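Local coordinates for protein lectin 2 (Agrocybe aegerita, PDB 4TQJ) that binds sugars as a fungal lectin, specifically recognising N-acetylglucosamine at the non-reducing end of glycans, at residues 115-129 with 132-146. The protein carries 1 engineered substitution. Residues are numbered along the deposited sequence; the frame is centred on the assembly and turned at random.
Engineered in segment 115-129: Thr-126 (natural residue Ile).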
# COMPACT_ATOMS: atom_id res chain seq x y z
N LYS A 115 -10.63 0.69 33.89
CA LYS A 115 -12.07 0.94 33.98
C LYS A 115 -12.72 1.21 32.61
O LYS A 115 -13.88 0.89 32.39
CB LYS A 115 -12.34 2.14 34.90
CG LYS A 115 -11.66 2.05 36.27
CD LYS A 115 -11.95 3.30 37.11
CE LYS A 115 -13.42 3.37 37.51
NZ LYS A 115 -13.75 4.57 38.37
N HIS A 116 -11.94 1.79 31.70
CA HIS A 116 -12.50 2.29 30.46
C HIS A 116 -11.87 1.68 29.20
O HIS A 116 -10.78 1.10 29.25
CB HIS A 116 -12.35 3.82 30.42
CG HIS A 116 -12.73 4.48 31.71
ND1 HIS A 116 -11.81 5.13 32.51
CD2 HIS A 116 -13.92 4.58 32.34
CE1 HIS A 116 -12.42 5.61 33.57
NE2 HIS A 116 -13.70 5.29 33.50
N LEU A 117 -12.58 1.82 28.09
CA LEU A 117 -12.08 1.43 26.77
C LEU A 117 -12.08 2.65 25.88
O LEU A 117 -13.03 3.41 25.88
CB LEU A 117 -13.00 0.38 26.14
CG LEU A 117 -13.13 -0.92 26.94
CD1 LEU A 117 -14.36 -1.71 26.50
CD2 LEU A 117 -11.85 -1.72 26.78
N ARG A 118 -11.01 2.82 25.10
CA ARG A 118 -10.94 3.89 24.11
C ARG A 118 -10.60 3.29 22.75
O ARG A 118 -9.61 2.58 22.61
CB ARG A 118 -9.90 4.94 24.53
CG ARG A 118 -10.45 5.93 25.57
CD ARG A 118 -9.35 6.62 26.39
NE ARG A 118 -8.68 5.70 27.30
CZ ARG A 118 -7.66 6.05 28.09
NH1 ARG A 118 -7.22 7.29 28.09
NH2 ARG A 118 -7.09 5.15 28.89
N TYR A 119 -11.43 3.59 21.76
CA TYR A 119 -11.28 3.07 20.40
C TYR A 119 -11.26 4.20 19.40
O TYR A 119 -11.70 5.31 19.69
CB TYR A 119 -12.48 2.20 20.03
CG TYR A 119 -12.68 0.92 20.81
CD1 TYR A 119 -11.60 0.13 21.19
CD2 TYR A 119 -13.95 0.48 21.13
CE1 TYR A 119 -11.80 -1.06 21.90
CE2 TYR A 119 -14.16 -0.70 21.82
CZ TYR A 119 -13.09 -1.46 22.21
OH TYR A 119 -13.31 -2.65 22.89
N LEU A 120 -10.76 3.91 18.20
CA LEU A 120 -10.85 4.82 17.07
C LEU A 120 -11.61 4.13 15.95
O LEU A 120 -11.26 3.02 15.56
CB LEU A 120 -9.45 5.19 16.57
CG LEU A 120 -8.63 5.94 17.61
CD1 LEU A 120 -7.12 5.82 17.33
CD2 LEU A 120 -9.08 7.38 17.72
N ALA A 121 -12.65 4.79 15.44
CA ALA A 121 -13.53 4.15 14.46
C ALA A 121 -14.31 5.17 13.64
O ALA A 121 -14.75 6.19 14.15
CB ALA A 121 -14.49 3.19 15.18
N ASP A 122 -14.50 4.86 12.36
CA ASP A 122 -15.29 5.69 11.45
C ASP A 122 -16.76 5.36 11.62
O ASP A 122 -17.38 4.78 10.74
CB ASP A 122 -14.84 5.43 10.02
CG ASP A 122 -15.55 6.32 9.01
OD1 ASP A 122 -16.25 7.28 9.41
OD2 ASP A 122 -15.38 6.06 7.80
N ILE A 123 -17.33 5.73 12.76
CA ILE A 123 -18.70 5.37 13.08
C ILE A 123 -19.73 6.13 12.23
O ILE A 123 -20.90 5.74 12.19
CB ILE A 123 -19.00 5.57 14.57
CG1 ILE A 123 -18.49 6.92 15.03
CG2 ILE A 123 -18.32 4.49 15.41
CD1 ILE A 123 -18.54 7.07 16.52
N ARG A 124 -19.29 7.18 11.56
CA ARG A 124 -20.19 7.97 10.70
C ARG A 124 -19.99 7.69 9.22
O ARG A 124 -20.65 8.30 8.37
CB ARG A 124 -20.06 9.46 11.01
CG ARG A 124 -20.63 9.86 12.38
CD ARG A 124 -20.40 11.34 12.70
NE ARG A 124 -18.98 11.65 12.78
CZ ARG A 124 -18.37 12.61 12.08
NH1 ARG A 124 -19.07 13.37 11.24
NH2 ARG A 124 -17.07 12.80 12.21
N LYS A 125 -19.09 6.76 8.91
CA LYS A 125 -18.72 6.42 7.54
C LYS A 125 -18.31 7.64 6.71
O LYS A 125 -18.79 7.81 5.59
CB LYS A 125 -19.84 5.64 6.84
CG LYS A 125 -20.02 4.23 7.37
CD LYS A 125 -19.75 3.18 6.30
CE LYS A 125 -20.90 3.11 5.29
NZ LYS A 125 -20.61 2.15 4.20
N THR A 126 -17.41 8.46 7.24
CA THR A 126 -16.91 9.61 6.48
C THR A 126 -15.47 9.43 5.99
O THR A 126 -14.93 10.32 5.33
CB THR A 126 -17.05 10.94 7.27
OG1 THR A 126 -16.32 10.87 8.50
CG2 THR A 126 -18.51 11.22 7.56
N GLY A 127 -14.87 8.29 6.29
CA GLY A 127 -13.53 7.98 5.81
C GLY A 127 -12.40 8.35 6.76
O GLY A 127 -11.22 8.22 6.43
N ARG A 128 -12.75 8.82 7.95
CA ARG A 128 -11.74 9.09 8.95
C ARG A 128 -12.31 8.72 10.32
O ARG A 128 -13.52 8.66 10.49
CB ARG A 128 -11.26 10.55 8.89
CG ARG A 128 -12.34 11.58 9.10
CD ARG A 128 -11.91 12.99 8.62
NE ARG A 128 -12.89 13.97 9.05
CZ ARG A 128 -13.86 14.46 8.28
NH1 ARG A 128 -13.94 14.09 7.01
NH2 ARG A 128 -14.73 15.33 8.78
N ALA A 129 -11.43 8.49 11.28
CA ALA A 129 -11.83 7.88 12.55
C ALA A 129 -12.28 8.89 13.61
O ALA A 129 -11.55 9.83 13.94
CB ALA A 129 -10.69 7.05 13.11
N ILE A 132 -14.06 7.20 20.07
CA ILE A 132 -15.17 6.65 20.84
C ILE A 132 -14.64 5.99 22.09
O ILE A 132 -13.79 5.10 22.04
CB ILE A 132 -16.06 5.70 19.99
CG1 ILE A 132 -17.12 5.01 20.85
CG2 ILE A 132 -15.23 4.67 19.25
CD1 ILE A 132 -18.25 4.44 19.99
N GLY A 133 -15.12 6.45 23.24
CA GLY A 133 -14.64 5.92 24.50
C GLY A 133 -15.76 5.42 25.37
O GLY A 133 -16.79 6.07 25.49
N PHE A 134 -15.56 4.26 25.96
CA PHE A 134 -16.53 3.70 26.90
C PHE A 134 -16.10 4.15 28.28
O PHE A 134 -15.27 3.51 28.92
CB PHE A 134 -16.58 2.18 26.79
CG PHE A 134 -17.24 1.68 25.52
CD1 PHE A 134 -18.61 1.40 25.49
CD2 PHE A 134 -16.51 1.51 24.35
CE1 PHE A 134 -19.23 0.96 24.32
CE2 PHE A 134 -17.13 1.06 23.17
CZ PHE A 134 -18.48 0.78 23.16
N GLY A 135 -16.67 5.27 28.73
CA GLY A 135 -16.22 5.92 29.95
C GLY A 135 -17.09 5.67 31.17
O GLY A 135 -17.68 4.60 31.32
N GLU A 136 -17.16 6.67 32.04
CA GLU A 136 -17.86 6.51 33.31
C GLU A 136 -19.36 6.56 33.10
O GLU A 136 -20.07 5.59 33.41
CB GLU A 136 -17.38 7.57 34.31
CG GLU A 136 -17.67 7.25 35.76
CD GLU A 136 -16.73 6.22 36.37
OE1 GLU A 136 -15.72 5.82 35.73
OE2 GLU A 136 -17.00 5.79 37.52
N LYS A 137 -19.85 7.67 32.55
CA LYS A 137 -21.29 7.87 32.40
C LYS A 137 -21.86 7.26 31.13
O LYS A 137 -23.05 7.34 30.86
CB LYS A 137 -21.62 9.37 32.45
CG LYS A 137 -21.21 10.09 33.72
CD LYS A 137 -21.70 11.54 33.67
CE LYS A 137 -20.92 12.47 34.60
NZ LYS A 137 -21.08 12.13 36.04
N GLY A 138 -21.00 6.65 30.32
CA GLY A 138 -21.48 6.02 29.11
C GLY A 138 -20.50 6.12 27.97
O GLY A 138 -19.29 6.17 28.19
N VAL A 139 -21.02 6.14 26.75
CA VAL A 139 -20.19 6.19 25.56
C VAL A 139 -19.97 7.63 25.16
O VAL A 139 -20.92 8.33 24.83
CB VAL A 139 -20.88 5.50 24.38
CG1 VAL A 139 -19.99 5.53 23.13
CG2 VAL A 139 -21.26 4.08 24.75
N LEU A 140 -18.72 8.07 25.23
CA LEU A 140 -18.36 9.42 24.84
C LEU A 140 -17.79 9.37 23.44
O LEU A 140 -16.94 8.53 23.14
CB LEU A 140 -17.28 9.99 25.78
CG LEU A 140 -17.69 10.54 27.14
CD1 LEU A 140 -18.79 11.57 26.98
CD2 LEU A 140 -18.11 9.43 28.08
N VAL A 141 -18.26 10.27 22.58
CA VAL A 141 -17.74 10.38 21.23
C VAL A 141 -17.25 11.79 20.94
O VAL A 141 -17.91 12.77 21.29
CB VAL A 141 -18.80 9.97 20.18
CG1 VAL A 141 -18.37 10.40 18.78
CG2 VAL A 141 -19.03 8.47 20.22
N SER A 142 -16.08 11.90 20.33
CA SER A 142 -15.66 13.17 19.75
C SER A 142 -15.57 12.98 18.25
O SER A 142 -14.77 12.18 17.76
CB SER A 142 -14.32 13.66 20.31
OG SER A 142 -13.70 14.53 19.37
N ARG A 143 -16.42 13.70 17.53
CA ARG A 143 -16.46 13.59 16.09
C ARG A 143 -15.19 14.17 15.47
O ARG A 143 -14.71 15.24 15.87
CB ARG A 143 -17.73 14.26 15.53
CG ARG A 143 -18.98 13.42 15.77
CD ARG A 143 -20.27 14.22 15.88
NE ARG A 143 -20.84 14.56 14.58
CZ ARG A 143 -22.14 14.60 14.31
NH1 ARG A 143 -23.03 14.29 15.24
NH2 ARG A 143 -22.55 14.93 13.09
N ASN A 144 -14.64 13.45 14.50
CA ASN A 144 -13.48 13.90 13.76
C ASN A 144 -13.94 14.81 12.64
O ASN A 144 -14.53 14.36 11.66
CB ASN A 144 -12.74 12.69 13.17
CG ASN A 144 -11.48 13.07 12.41
OD1 ASN A 144 -11.34 14.20 11.93
ND2 ASN A 144 -10.55 12.13 12.28
N ASN A 145 -13.69 16.11 12.79
CA ASN A 145 -14.22 17.10 11.87
C ASN A 145 -13.25 17.61 10.83
O ASN A 145 -13.40 18.72 10.32
CB ASN A 145 -14.81 18.27 12.65
CG ASN A 145 -16.09 17.90 13.33
OD1 ASN A 145 -16.91 17.18 12.77
ND2 ASN A 145 -16.27 18.37 14.56
N GLY A 146 -12.25 16.80 10.50
CA GLY A 146 -11.28 17.16 9.49
C GLY A 146 -10.16 18.06 10.00
O GLY A 146 -10.37 18.90 10.89
O HOH W 1 -16.22 1.75 31.17
O HOH W 2 -17.18 15.76 10.73
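Leu-117 and Tyr-119 pair with Phe-134 and Ile-132 through backbone hydrogen bonds, two to each pair, forming the antiparallel hairpin that begins this four-stranded propeller blade. On the face shared by these four side chains, Tyr-119 CE2 lies 3.7 Å from Phe-134 CE2, the ring planes 76° apart, while Tyr-119 CB rests on Ile-132 CG2; strand 173-177 of the next blade packs against this face. Beyond the strand, Ile-123 CD1 meets Val-141 CG2 tip to tip at 4.0 Å.

Polar and charged groups hold both ends. At one, His-116 NE2 donates in its ring plane to Glu-136 OE1 (3.1 Å, 172° at the hydrogen), its ND1 accepting from Arg-112 N; Lys-115 NZ adds a long salt bridge to the same oxygen at 3.5 Å. At the other, Asn-144, its CG swung anti to the backbone N (chi1 -178°) toward Ala-129, sends ND2 to Ala-129 O at 3.0 Å and also to Thr-66 O, while OD1 closes an Asx turn onto Gly-146 N. Asn-144 O takes weak bonds from Arg-124 NH2 and Arg-128 NE and NH2; Arg-124 NE salt-bridges Asp-130 OD2. His-116 thus ties strand 117-121's start to the turn after strand 130-134, and Asn-144 ties loop 122-129's end to the segment following strand 139-142.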